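Local coordinates for leucine--trna ligase (Agrobacterium radiobacter, PDB 5AH5), which probably attaches leucine to its cognate tRNA at the expense of ATP, as a class I aminoacyl-tRNA synthetase that binds zinc, at residues Q14-K19 / I722-W727; R20-D25 / L60-I65; D140-G145 / C435-V440; P187-D192 / I427-C432. All coordinates share one frame; numbering follows the deposited sequence.

Contact 1. Residues Q14-K19 / I722-W727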
loop_
_atom_site.group_PDB
_atom_site.type_symbol
_atom_site.label_atom_id
_atom_site.label_comp_id
_atom_site.label_asym_id
_atom_site.label_seq_id
_atom_site.Cartn_x
_atom_site.Cartn_y
_atom_site.Cartn_z
ATOM N N GLN B 14 5.562 25.091 16.248
ATOM C CA GLN B 14 6.153 24.982 17.571
ATOM C C GLN B 14 5.051 24.919 18.650
ATOM O O GLN B 14 5.092 24.095 19.591
ATOM C CB GLN B 14 7.164 26.091 17.775
ATOM C CG GLN B 14 8.187 25.709 18.818
ATOM C CD GLN B 14 8.486 26.835 19.716
ATOM O OE1 GLN B 14 9.293 27.707 19.391
ATOM N NE2 GLN B 14 7.828 26.843 20.865
ATOM N N LYS B 15 3.977 25.678 18.435
ATOM C CA LYS B 15 2.821 25.618 19.356
ATOM C C LYS B 15 2.258 24.216 19.465
ATOM O O LYS B 15 2.000 23.700 20.584
ATOM C CB LYS B 15 1.742 26.588 18.888
ATOM C CG LYS B 15 2.111 28.053 19.048
ATOM C CD LYS B 15 2.469 28.351 20.489
ATOM C CE LYS B 15 2.173 29.779 20.851
ATOM N NZ LYS B 15 3.244 30.327 21.697
ATOM N N TRP B 16 2.067 23.572 18.308
ATOM C CA TRP B 16 1.552 22.164 18.265
ATOM C C TRP B 16 2.526 21.194 18.999
ATOM O O TRP B 16 2.090 20.341 19.782
ATOM C CB TRP B 16 1.348 21.642 16.849
ATOM C CG TRP B 16 0.382 22.377 15.993
ATOM C CD1 TRP B 16 -0.843 22.884 16.375
ATOM C CD2 TRP B 16 0.505 22.659 14.606
ATOM N NE1 TRP B 16 -1.433 23.497 15.339
ATOM C CE2 TRP B 16 -0.645 23.384 14.231
ATOM C CE3 TRP B 16 1.463 22.366 13.641
ATOM C CZ2 TRP B 16 -0.863 23.835 12.920
ATOM C CZ3 TRP B 16 1.279 22.839 12.347
ATOM C CH2 TRP B 16 0.097 23.559 11.981
ATOM N N ASP B 17 3.819 21.330 18.704
ATOM C CA ASP B 17 4.902 20.574 19.402
ATOM C C ASP B 17 4.734 20.762 20.914
ATOM O O ASP B 17 4.541 19.787 21.643
ATOM C CB ASP B 17 6.324 21.040 19.009
ATOM C CG ASP B 17 6.687 20.777 17.531
ATOM O OD1 ASP B 17 6.219 19.759 16.980
ATOM O OD2 ASP B 17 7.477 21.569 16.909
ATOM N N GLU B 18 4.707 22.007 21.372
ATOM C CA GLU B 18 4.703 22.232 22.799
ATOM C C GLU B 18 3.463 21.749 23.492
ATOM O O GLU B 18 3.573 21.230 24.618
ATOM C CB GLU B 18 5.227 23.621 23.219
ATOM C CG GLU B 18 4.495 24.872 22.819
ATOM C CD GLU B 18 5.424 26.113 22.785
ATOM O OE1 GLU B 18 6.679 25.927 22.843
ATOM O OE2 GLU B 18 4.914 27.271 22.658
ATOM N N LYS B 19 2.315 21.735 22.807
ATOM C CA LYS B 19 1.109 21.098 23.401
ATOM C C LYS B 19 1.074 19.614 23.246
ATOM O O LYS B 19 0.183 18.992 23.781
ATOM C CB LYS B 19 -0.196 21.684 22.820
ATOM C CG LYS B 19 -0.502 23.080 23.318
ATOM C CD LYS B 19 -1.246 23.076 24.653
ATOM C CE LYS B 19 -1.249 24.462 25.308
ATOM N NZ LYS B 19 0.113 25.042 25.442
ATOM N N ILE B 722 -2.586 28.395 8.667
ATOM C CA ILE B 722 -3.476 29.534 8.441
ATOM C C ILE B 722 -4.681 29.453 9.368
ATOM O O ILE B 722 -5.190 30.440 9.840
ATOM C CB ILE B 722 -3.954 29.548 6.959
ATOM C CG1 ILE B 722 -3.000 30.424 6.146
ATOM C CG2 ILE B 722 -5.384 30.055 6.805
ATOM C CD1 ILE B 722 -2.896 30.045 4.665
ATOM N N SER B 723 -5.155 28.269 9.609
ATOM C CA SER B 723 -6.291 28.098 10.507
ATOM C C SER B 723 -6.014 28.527 11.936
ATOM O O SER B 723 -6.883 29.149 12.558
ATOM C CB SER B 723 -6.777 26.675 10.465
ATOM O OG SER B 723 -7.311 26.424 9.180
ATOM N N GLU B 724 -4.819 28.191 12.454
ATOM C CA GLU B 724 -4.415 28.637 13.761
ATOM C C GLU B 724 -4.292 30.129 13.736
ATOM O O GLU B 724 -4.692 30.772 14.692
ATOM C CB GLU B 724 -3.058 28.030 14.234
ATOM C CG GLU B 724 -3.065 26.535 14.478
ATOM C CD GLU B 724 -3.964 26.046 15.615
ATOM O OE1 GLU B 724 -4.492 26.903 16.326
ATOM O OE2 GLU B 724 -4.222 24.794 15.745
ATOM N N GLU B 725 -3.751 30.690 12.656
ATOM C CA GLU B 725 -3.546 32.125 12.617
ATOM C C GLU B 725 -4.921 32.822 12.764
ATOM O O GLU B 725 -5.074 33.759 13.530
ATOM C CB GLU B 725 -2.907 32.529 11.266
ATOM C CG GLU B 725 -2.490 33.989 11.104
ATOM C CD GLU B 725 -1.163 34.339 11.766
ATOM O OE1 GLU B 725 -0.413 33.442 12.238
ATOM O OE2 GLU B 725 -0.833 35.533 11.761
ATOM N N LEU B 726 -5.893 32.371 11.982
ATOM C CA LEU B 726 -7.203 33.042 11.936
ATOM C C LEU B 726 -7.959 32.849 13.224
ATOM O O LEU B 726 -8.477 33.817 13.783
ATOM C CB LEU B 726 -8.004 32.533 10.762
ATOM C CG LEU B 726 -7.351 32.968 9.465
ATOM C CD1 LEU B 726 -8.139 32.417 8.277
ATOM C CD2 LEU B 726 -7.185 34.473 9.389
ATOM N N TRP B 727 -7.951 31.621 13.733
ATOM C CA TRP B 727 -8.486 31.330 15.079
ATOM C C TRP B 727 -7.976 32.279 16.139
ATOM O O TRP B 727 -8.802 32.888 16.881
ATOM C CB TRP B 727 -8.152 29.898 15.446
ATOM C CG TRP B 727 -8.719 29.304 16.696
ATOM C CD1 TRP B 727 -8.028 29.011 17.824
ATOM C CD2 TRP B 727 -10.011 28.779 16.881
ATOM N NE1 TRP B 727 -8.815 28.373 18.724
ATOM C CE2 TRP B 727 -10.039 28.176 18.158
ATOM C CE3 TRP B 727 -11.166 28.758 16.097
ATOM C CZ2 TRP B 727 -11.202 27.603 18.697
ATOM C CZ3 TRP B 727 -12.290 28.149 16.589
ATOM C CH2 TRP B 727 -12.324 27.601 17.892
#
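With CG of Trp-16 and CG of Glu-724 each set opposite its own carbonyl carbon (chi1 -60° and -66°), the indole of one helix and the carboxylate of another are brought together. Chi1 sets CG of Glu-724 beside the indole, 3.6 Å from NE1 of Trp-16, and the bend at chi2 turns the carboxylate so that OE2 reaches the N-H. The bond from Trp-16 NE1 to Glu-724 OE2 is 3.1 Å long and nearly straight, at 171° at the hydrogen. Its acceptor lies in the plane of the indole, at the ring edge, but the donor comes to OE2 from above the carboxylate plane. CG of Glu-724 also packs against the benzo side of the ring, 3.8 Å from CZ2 of Trp-16. Both residues are buried, and the carboxylate has further partners: OE2 also accepts from the backbone N of Ala-737, and OE1 from that of Val-736. Three N-H groups thus compensate the buried acid and would be expected to stabilise its negative charge. Trp-16 in turn makes a cation-pi contact with Arg-62 and meets the ring of His-721. The bond joins helix 5-19, near the N-terminus, to helix 720-729, in the sequence range of the anticodon-binding family; helices 617-632 and 701-715 pack against other side chains of helix 720-729.

Contact 2. Residues R20-D25 / L60-I65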
loop_
_atom_site.group_PDB
_atom_site.type_symbol
_atom_site.label_atom_id
_atom_site.label_comp_id
_atom_site.label_asym_id
_atom_site.label_seq_id
_atom_site.Cartn_x
_atom_site.Cartn_y
_atom_site.Cartn_z
ATOM N N ARG B 20 2.037 19.010 22.548
ATOM C CA ARG B 20 2.051 17.536 22.377
ATOM C C ARG B 20 0.844 16.978 21.675
ATOM O O ARG B 20 0.513 15.787 21.826
ATOM C CB ARG B 20 2.280 16.758 23.710
ATOM C CG ARG B 20 3.337 17.339 24.654
ATOM C CD ARG B 20 4.698 17.552 23.948
ATOM N NE ARG B 20 5.288 16.303 23.534
ATOM C CZ ARG B 20 6.125 16.096 22.509
ATOM N NH1 ARG B 20 6.558 17.041 21.673
ATOM N NH2 ARG B 20 6.541 14.863 22.334
ATOM N N ILE B 21 0.250 17.780 20.803
ATOM C CA ILE B 21 -0.954 17.382 20.053
ATOM C C ILE B 21 -0.753 16.064 19.355
ATOM O O ILE B 21 -1.589 15.197 19.442
ATOM C CB ILE B 21 -1.404 18.466 18.974
ATOM C CG1 ILE B 21 -1.816 19.796 19.590
ATOM C CG2 ILE B 21 -2.586 17.988 18.158
ATOM C CD1 ILE B 21 -2.630 19.677 20.837
ATOM N N PHE B 22 0.392 15.868 18.714
ATOM C CA PHE B 22 0.649 14.663 17.880
ATOM C C PHE B 22 1.411 13.483 18.541
ATOM O O PHE B 22 1.579 12.455 17.941
ATOM C CB PHE B 22 1.381 15.141 16.623
ATOM C CG PHE B 22 0.561 16.148 15.867
ATOM C CD1 PHE B 22 -0.627 15.754 15.325
ATOM C CD2 PHE B 22 0.906 17.470 15.845
ATOM C CE1 PHE B 22 -1.464 16.694 14.689
ATOM C CE2 PHE B 22 0.109 18.419 15.189
ATOM C CZ PHE B 22 -1.094 18.033 14.641
ATOM N N ASP B 23 1.713 13.586 19.821
ATOM C CA ASP B 23 2.350 12.517 20.550
ATOM C C ASP B 23 1.399 11.423 20.904
ATOM O O ASP B 23 0.432 11.687 21.557
ATOM C CB ASP B 23 3.004 13.120 21.780
ATOM C CG ASP B 23 3.781 12.110 22.603
ATOM O OD1 ASP B 23 4.486 11.244 22.051
ATOM O OD2 ASP B 23 3.685 12.241 23.831
ATOM N N TRP B 24 1.646 10.183 20.438
ATOM C CA TRP B 24 0.712 9.128 20.683
ATOM C C TRP B 24 0.816 8.667 22.145
ATOM O O TRP B 24 1.912 8.323 22.625
ATOM C CB TRP B 24 0.955 7.919 19.782
ATOM C CG TRP B 24 0.105 6.776 20.070
ATOM C CD1 TRP B 24 -1.260 6.769 20.082
ATOM C CD2 TRP B 24 0.522 5.414 20.322
ATOM N NE1 TRP B 24 -1.726 5.489 20.317
ATOM C CE2 TRP B 24 -0.662 4.645 20.489
ATOM C CE3 TRP B 24 1.791 4.778 20.485
ATOM C CZ2 TRP B 24 -0.636 3.271 20.781
ATOM C CZ3 TRP B 24 1.826 3.422 20.737
ATOM C CH2 TRP B 24 0.617 2.664 20.881
ATOM N N ASP B 25 -0.314 8.659 22.860
ATOM C CA ASP B 25 -0.287 8.108 24.221
ATOM C C ASP B 25 -1.145 6.890 24.312
ATOM O O ASP B 25 -2.380 6.991 24.294
ATOM C CB ASP B 25 -0.644 9.142 25.279
ATOM C CG ASP B 25 0.018 8.832 26.613
ATOM O OD1 ASP B 25 0.147 7.598 27.027
ATOM O OD2 ASP B 25 0.450 9.833 27.225
ATOM N N LEU B 60 -6.176 13.370 7.584
ATOM C CA LEU B 60 -6.983 12.438 8.261
ATOM C C LEU B 60 -6.653 12.432 9.771
ATOM O O LEU B 60 -7.532 12.518 10.626
ATOM C CB LEU B 60 -6.752 11.059 7.654
ATOM C CG LEU B 60 -7.502 9.938 8.345
ATOM C CD1 LEU B 60 -9.014 10.207 8.365
ATOM C CD2 LEU B 60 -7.218 8.672 7.601
ATOM N N ALA B 61 -5.360 12.353 10.109
ATOM C CA ALA B 61 -4.979 12.215 11.498
ATOM C C ALA B 61 -5.471 13.423 12.319
ATOM O O ALA B 61 -5.977 13.235 13.392
ATOM C CB ALA B 61 -3.462 12.083 11.642
ATOM N N ARG B 62 -5.273 14.639 11.827
ATOM C CA ARG B 62 -5.686 15.813 12.527
ATOM C C ARG B 62 -7.214 15.831 12.794
ATOM O O ARG B 62 -7.646 16.233 13.846
ATOM C CB ARG B 62 -5.330 17.054 11.704
ATOM C CG ARG B 62 -3.859 17.424 11.807
ATOM C CD ARG B 62 -3.555 18.565 10.873
ATOM N NE ARG B 62 -2.169 18.953 10.894
ATOM C CZ ARG B 62 -1.611 19.871 11.668
ATOM N NH1 ARG B 62 -2.288 20.547 12.571
ATOM N NH2 ARG B 62 -0.312 20.119 11.523
ATOM N N MET B 63 -7.985 15.334 11.836
ATOM C CA MET B 63 -9.405 15.266 12.015
ATOM C C MET B 63 -9.699 14.227 13.095
ATOM O O MET B 63 -10.561 14.463 13.938
ATOM C CB MET B 63 -10.152 14.877 10.734
ATOM C CG MET B 63 -11.622 15.145 10.941
ATOM S SD MET B 63 -12.586 14.627 9.572
ATOM C CE MET B 63 -12.643 12.853 9.476
ATOM N N GLN B 64 -9.053 13.066 13.023
ATOM C CA GLN B 64 -9.384 11.987 13.942
ATOM C C GLN B 64 -8.974 12.359 15.341
ATOM O O GLN B 64 -9.689 12.068 16.277
ATOM C CB GLN B 64 -8.799 10.652 13.558
ATOM C CG GLN B 64 -9.240 10.112 12.237
ATOM C CD GLN B 64 -10.718 9.760 12.234
ATOM O OE1 GLN B 64 -11.552 10.642 12.331
ATOM N NE2 GLN B 64 -11.028 8.502 12.083
ATOM N N ILE B 65 -7.910 13.107 15.472
ATOM C CA ILE B 65 -7.576 13.664 16.764
ATOM C C ILE B 65 -8.649 14.620 17.317
ATOM O O ILE B 65 -9.034 14.538 18.483
ATOM C CB ILE B 65 -6.229 14.376 16.726
ATOM C CG1 ILE B 65 -5.101 13.332 16.532
ATOM C CG2 ILE B 65 -6.031 15.240 17.963
ATOM C CD1 ILE B 65 -3.737 13.897 16.240
#
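Phe-22 puts the far end of its ring on Arg-62, and the arginine can be followed outward. CG leaves CB anti to the carbonyl carbon (chi1 -78°) and lies 3.8 Å from CE1 of Phe-22; the chain then runs extended to NE. NE forms a salt bridge with Asp-58, one turn earlier in the same helix. At the tip, CZ of the guanidinium stands 3.5 Å from CZ of Phe-22, which sits over the middle of one guanidinium face. NH1 lies near the plane of the phenyl ring, at its edge, and the two planes are 68° apart: the rim of the phenyl, not its face, is turned to the flat cation. NH2 donates to the carbonyl O of Gly-114, which with Asp-58 limits rotation of the group. CD1 of Ile-65 touches CD1 of Phe-22 at 3.7 Å. Ile-21 CG2 covers one face of the phenyl ring and approaches Ile-65 CG2 more loosely, at 4.4 Å. Arg-20 closes helix 5-19 in a Schellman motif and starts the type I turn that carries Ile-21 and Phe-22. The contact lays the turn leading toward strand 32-37 against helix 48-66, whose Ile-65 also touches strand 70-72.

Contact 3. Residues D140-G145 / C435-V440. With ZN (zinc ion), chain H.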
loop_
_atom_site.group_PDB
_atom_site.type_symbol
_atom_site.label_atom_id
_atom_site.label_comp_id
_atom_site.label_asym_id
_atom_site.label_seq_id
_atom_site.Cartn_x
_atom_site.Cartn_y
_atom_site.Cartn_z
ATOM N N ASP B 140 14.021 -16.630 15.403
ATOM C CA ASP B 140 12.721 -17.321 15.706
ATOM C C ASP B 140 12.139 -18.026 14.487
ATOM O O ASP B 140 11.844 -19.248 14.517
ATOM C CB ASP B 140 11.764 -16.377 16.411
ATOM C CG ASP B 140 10.615 -17.094 17.108
ATOM O OD1 ASP B 140 10.734 -18.284 17.465
ATOM O OD2 ASP B 140 9.550 -16.451 17.261
ATOM N N LEU B 141 12.081 -17.335 13.357
ATOM C CA LEU B 141 11.563 -17.967 12.139
ATOM C C LEU B 141 12.453 -19.110 11.662
ATOM O O LEU B 141 11.950 -20.116 11.118
ATOM C CB LEU B 141 11.367 -16.936 11.022
ATOM C CG LEU B 141 10.006 -16.178 11.055
ATOM C CD1 LEU B 141 9.780 -15.276 12.266
ATOM C CD2 LEU B 141 9.921 -15.362 9.773
ATOM N N TYR B 142 13.778 -18.950 11.835
ATOM C CA TYR B 142 14.721 -20.041 11.556
ATOM C C TYR B 142 14.490 -21.260 12.457
ATOM O O TYR B 142 14.330 -22.354 11.939
ATOM C CB TYR B 142 16.170 -19.552 11.683
ATOM C CG TYR B 142 17.218 -20.627 11.445
ATOM C CD1 TYR B 142 17.312 -21.322 10.227
ATOM C CD2 TYR B 142 18.120 -20.945 12.445
ATOM C CE1 TYR B 142 18.271 -22.322 10.029
ATOM C CE2 TYR B 142 19.079 -21.925 12.266
ATOM C CZ TYR B 142 19.147 -22.602 11.072
ATOM O OH TYR B 142 20.133 -23.522 10.976
ATOM N N ARG B 143 14.444 -21.085 13.780
ATOM C CA ARG B 143 14.069 -22.224 14.684
ATOM C C ARG B 143 12.743 -22.928 14.365
ATOM O O ARG B 143 12.647 -24.125 14.515
ATOM C CB ARG B 143 14.020 -21.805 16.152
ATOM C CG ARG B 143 15.386 -21.418 16.689
ATOM C CD ARG B 143 15.496 -21.405 18.210
ATOM N NE ARG B 143 16.910 -21.235 18.600
ATOM C CZ ARG B 143 17.852 -22.202 18.577
ATOM N NH1 ARG B 143 17.567 -23.457 18.193
ATOM N NH2 ARG B 143 19.104 -21.916 18.943
ATOM N N LYS B 144 11.731 -22.197 13.921
ATOM C CA LYS B 144 10.431 -22.815 13.628
ATOM C C LYS B 144 10.315 -23.318 12.201
ATOM O O LYS B 144 9.231 -23.697 11.785
ATOM C CB LYS B 144 9.266 -21.849 13.908
ATOM C CG LYS B 144 9.291 -21.162 15.267
ATOM C CD LYS B 144 8.895 -22.067 16.411
ATOM C CE LYS B 144 9.601 -21.678 17.714
ATOM N NZ LYS B 144 9.126 -20.380 18.260
ATOM N N GLY B 145 11.392 -23.289 11.421
ATOM C CA GLY B 145 11.348 -23.798 10.057
ATOM C C GLY B 145 10.754 -22.874 9.001
ATOM O O GLY B 145 10.681 -23.262 7.866
ATOM N N CYS B 435 29.821 -28.173 12.965
ATOM C CA CYS B 435 28.395 -28.221 13.353
ATOM C C CYS B 435 27.379 -27.795 12.281
ATOM O O CYS B 435 26.188 -28.093 12.424
ATOM C CB CYS B 435 28.185 -27.364 14.586
ATOM S SG CYS B 435 29.480 -27.547 15.845
ATOM N N GLY B 436 27.814 -27.114 11.220
ATOM C CA GLY B 436 26.874 -26.591 10.203
ATOM C C GLY B 436 26.400 -25.174 10.530
ATOM O O GLY B 436 27.197 -24.349 11.025
ATOM N N THR B 437 25.118 -24.868 10.263
ATOM C CA THR B 437 24.640 -23.484 10.370
ATOM C C THR B 437 24.124 -23.280 11.796
ATOM O O THR B 437 23.241 -23.980 12.242
ATOM C CB THR B 437 23.566 -23.132 9.300
ATOM O OG1 THR B 437 22.336 -23.783 9.626
ATOM C CG2 THR B 437 24.005 -23.575 7.901
ATOM N N ILE B 438 24.672 -22.318 12.512
ATOM C CA ILE B 438 24.340 -22.144 13.918
ATOM C C ILE B 438 23.897 -20.731 14.199
ATOM O O ILE B 438 24.579 -19.778 13.791
ATOM C CB ILE B 438 25.559 -22.477 14.835
ATOM C CG1 ILE B 438 26.074 -23.890 14.523
ATOM C CG2 ILE B 438 25.195 -22.354 16.318
ATOM C CD1 ILE B 438 25.130 -25.013 14.903
ATOM N N PRO B 439 22.806 -20.592 14.963
ATOM C CA PRO B 439 22.388 -19.291 15.374
ATOM C C PRO B 439 23.408 -18.594 16.228
ATOM O O PRO B 439 24.012 -19.217 17.081
ATOM C CB PRO B 439 21.109 -19.562 16.212
ATOM C CG PRO B 439 20.603 -20.824 15.722
ATOM C CD PRO B 439 21.805 -21.624 15.297
ATOM N N VAL B 440 23.591 -17.302 16.000
ATOM C CA VAL B 440 24.326 -16.494 16.940
ATOM C C VAL B 440 23.519 -16.541 18.239
ATOM O O VAL B 440 22.282 -16.473 18.220
ATOM C CB VAL B 440 24.452 -15.037 16.447
ATOM C CG1 VAL B 440 24.928 -14.089 17.523
ATOM C CG2 VAL B 440 25.398 -14.979 15.251
HETATM ZN ZN ZN H . 30.916 -25.846 15.823
HETATM O O HOH W 1 21.009 -24.500 13.676
#
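Tyr-142 OH and Thr-437 OG1 meet in a short hydrogen bond of 2.6 Å, the tight point of a contact that becomes looser toward Arg-143. The tyrosine ring leaves the helix with CG opposite the backbone N (chi1 179°), which carries its hydroxyl across to the threonine. A water also bonds to Tyr-142 OH and donates to Thr-437 O at 2.7 Å, bridging the phenol to the backbone beside the direct bond. Farther back, CG of Pro-439 lies in the ring plane at its edge, 3.9 Å from CE2 of Tyr-142. On the exposed side, Arg-143 stretches out from CG to NE and lays one guanidinium face over the same proline carbon, with NH2 of Arg-143 3.7 Å from CG of Pro-439; this is van der Waals contact. Cys-435, at the other end of its segment, binds zinc through SG at 2.2 Å, with Cys-432, Cys-473 and Cys-476 completing the four-cysteine site. The contact sets the C-terminal end of helix 128-143 against the chain just after the zinc ligand Cys-435. There, strand 438-439 pairs antiparallel with strand 425-432, whose Ile-429 also touches Tyr-142.

Contact 4. Residues P187-D192 / I427-C432. With ZN (zinc ion), chain H.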
loop_
_atom_site.group_PDB
_atom_site.type_symbol
_atom_site.label_atom_id
_atom_site.label_comp_id
_atom_site.label_asym_id
_atom_site.label_seq_id
_atom_site.Cartn_x
_atom_site.Cartn_y
_atom_site.Cartn_z
ATOM N N PRO B 187 23.783 -21.540 -2.583
ATOM C CA PRO B 187 23.104 -21.675 -1.274
ATOM C C PRO B 187 22.645 -20.307 -0.777
ATOM O O PRO B 187 23.452 -19.345 -0.742
ATOM C CB PRO B 187 24.173 -22.288 -0.345
ATOM C CG PRO B 187 25.324 -22.654 -1.217
ATOM C CD PRO B 187 25.228 -21.845 -2.497
ATOM N N GLN B 188 21.351 -20.196 -0.474
ATOM C CA GLN B 188 20.767 -18.908 -0.152
ATOM C C GLN B 188 19.723 -19.101 0.922
ATOM O O GLN B 188 19.279 -20.257 1.195
ATOM C CB GLN B 188 20.128 -18.297 -1.385
ATOM C CG GLN B 188 21.075 -17.928 -2.499
ATOM C CD GLN B 188 21.979 -16.754 -2.200
ATOM O OE1 GLN B 188 21.609 -15.769 -1.556
ATOM N NE2 GLN B 188 23.189 -16.850 -2.695
ATOM N N TRP B 189 19.356 -17.975 1.549
ATOM C CA TRP B 189 18.306 -17.965 2.547
ATOM C C TRP B 189 16.969 -17.618 1.892
ATOM O O TRP B 189 16.906 -16.775 0.955
ATOM C CB TRP B 189 18.619 -17.002 3.702
ATOM C CG TRP B 189 19.795 -17.472 4.504
ATOM C CD1 TRP B 189 21.077 -17.099 4.337
ATOM C CD2 TRP B 189 19.782 -18.391 5.602
ATOM N NE1 TRP B 189 21.871 -17.718 5.246
ATOM C CE2 TRP B 189 21.106 -18.526 6.036
ATOM C CE3 TRP B 189 18.777 -19.124 6.248
ATOM C CZ2 TRP B 189 21.465 -19.358 7.109
ATOM C CZ3 TRP B 189 19.086 -19.924 7.279
ATOM C CH2 TRP B 189 20.458 -20.064 7.717
ATOM N N PHE B 190 15.925 -18.262 2.420
ATOM C CA PHE B 190 14.563 -18.193 1.923
ATOM C C PHE B 190 13.583 -18.133 3.086
ATOM O O PHE B 190 13.903 -18.594 4.213
ATOM C CB PHE B 190 14.230 -19.476 1.172
ATOM C CG PHE B 190 15.023 -19.665 -0.052
ATOM C CD1 PHE B 190 14.612 -19.127 -1.249
ATOM C CD2 PHE B 190 16.213 -20.396 -0.015
ATOM C CE1 PHE B 190 15.373 -19.317 -2.405
ATOM C CE2 PHE B 190 16.952 -20.582 -1.136
ATOM C CZ PHE B 190 16.536 -20.045 -2.343
ATOM N N VAL B 191 12.391 -17.597 2.815
ATOM C CA VAL B 191 11.241 -17.776 3.704
ATOM C C VAL B 191 10.160 -18.560 2.973
ATOM O O VAL B 191 9.871 -18.306 1.798
ATOM C CB VAL B 191 10.630 -16.475 4.205
ATOM C CG1 VAL B 191 9.953 -16.727 5.546
ATOM C CG2 VAL B 191 11.655 -15.366 4.310
ATOM N N ASP B 192 9.565 -19.525 3.676
ATOM C CA ASP B 192 8.573 -20.418 3.086
ATOM C C ASP B 192 7.190 -19.744 2.966
ATOM O O ASP B 192 6.270 -20.077 3.664
ATOM C CB ASP B 192 8.473 -21.681 3.937
ATOM C CG ASP B 192 7.658 -22.782 3.279
ATOM O OD1 ASP B 192 7.198 -22.637 2.121
ATOM O OD2 ASP B 192 7.472 -23.802 3.939
ATOM N N ILE B 427 22.809 -11.255 8.590
ATOM C CA ILE B 427 22.161 -12.523 8.869
ATOM C C ILE B 427 22.879 -13.145 10.096
ATOM O O ILE B 427 24.068 -13.379 10.018
ATOM C CB ILE B 427 22.242 -13.404 7.647
ATOM C CG1 ILE B 427 21.356 -12.761 6.556
ATOM C CG2 ILE B 427 21.833 -14.862 7.963
ATOM C CD1 ILE B 427 21.061 -13.656 5.359
ATOM N N PRO B 428 22.158 -13.353 11.232
ATOM C CA PRO B 428 22.745 -13.667 12.549
ATOM C C PRO B 428 22.996 -15.179 12.693
ATOM O O PRO B 428 22.430 -15.884 13.554
ATOM C CB PRO B 428 21.692 -13.123 13.517
ATOM C CG PRO B 428 20.418 -13.488 12.808
ATOM C CD PRO B 428 20.696 -13.122 11.355
ATOM N N ILE B 429 23.815 -15.667 11.770
ATOM C CA ILE B 429 24.139 -17.083 11.609
ATOM C C ILE B 429 25.672 -17.216 11.552
ATOM O O ILE B 429 26.393 -16.308 11.060
ATOM C CB ILE B 429 23.520 -17.624 10.344
ATOM C CG1 ILE B 429 21.990 -17.588 10.460
ATOM C CG2 ILE B 429 23.991 -19.062 10.046
ATOM C CD1 ILE B 429 21.387 -18.697 11.295
ATOM N N ILE B 430 26.166 -18.266 12.197
ATOM C CA ILE B 430 27.552 -18.637 12.114
ATOM C C ILE B 430 27.659 -19.959 11.391
ATOM O O ILE B 430 26.950 -20.856 11.684
ATOM C CB ILE B 430 28.182 -18.697 13.503
ATOM C CG1 ILE B 430 28.292 -17.240 14.037
ATOM C CG2 ILE B 430 29.594 -19.324 13.418
ATOM C CD1 ILE B 430 28.665 -17.071 15.504
ATOM N N HIS B 431 28.570 -20.067 10.423
ATOM C CA HIS B 431 28.776 -21.318 9.714
ATOM C C HIS B 431 30.060 -22.026 10.223
ATOM O O HIS B 431 31.190 -21.459 10.162
ATOM C CB HIS B 431 28.912 -21.059 8.218
ATOM C CG HIS B 431 27.697 -20.430 7.600
ATOM N ND1 HIS B 431 26.784 -21.153 6.880
ATOM C CD2 HIS B 431 27.272 -19.145 7.568
ATOM C CE1 HIS B 431 25.859 -20.341 6.407
ATOM N NE2 HIS B 431 26.140 -19.118 6.801
ATOM N N CYS B 432 29.853 -23.251 10.693
ATOM C CA CYS B 432 30.883 -24.026 11.376
ATOM C C CYS B 432 31.148 -25.237 10.527
ATOM O O CYS B 432 30.215 -25.940 10.187
ATOM C CB CYS B 432 30.437 -24.481 12.769
ATOM S SG CYS B 432 31.717 -25.550 13.568
HETATM ZN ZN ZN H . 30.916 -25.846 15.823
#
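Trp-189 offers one face of its indole to Ile-427, whose CG2 stands 4.2 Å from the centroid of the five-membered ring and 23° off its normal, a CH-pi contact. CG2 of Ile-429 lies over one face of the His-431 ring, toward its rim. Both strands belong to an antiparallel sheet in which strand 425-432 ends at Cys-432 of a four-cysteine zinc site. CG2 of Ile-427, anti to its backbone N, is the branch over the ring, and CD1 of Ile-427 also touches the pyrrole part, 3.6 Å from CD1 of Trp-189. The benzo part meets Ile-429 obliquely: CG1 of Ile-429 lies 3.8 Å from CZ2 of Trp-189, CG2 also comes near CZ2, and CD1 approaches CH2. At the edge of the indole, NE1 donates to OD2 of Asp-483, which also bonds His-431 NE2; one carboxylate oxygen thus holds both rings and satisfies the buried indole N-H. Phe-138, of helix 128-143, meets the indole edge-to-face. Strand 182-191 is hydrogen-bonded to strands 147-151 and 415-419, so the tryptophan bridges from these to strand 425-432. Pro-428, centre of an inverse gamma turn, separates the two isoleucines. At the strand end, SG of Cys-432 binds the zinc ion at 2.4 Å.

Overall arrangement
The four contacts form two pairs at distant parts of the chain. Contacts 1 and 2, with centres about 13 Å apart, share a small core in which Trp-16 CZ3 lies 3.3 Å from Arg-62 NH2, and contact 2 is nested within the long loop closed by contact 1. Contacts 3 and 4 lie about 8 Å apart between centres and both reach the same zinc ion, through Cys-435 and Cys-432; Tyr-142 packs on Trp-189, and backbone pairing of Ile-438 with Ile-430 joins their strands. Between contacts 1 and 3 the centres are about 52 Å apart. Contacts 1 and 2 lie away from the annotated sites, including the leucyl-adenylate analogue pocket.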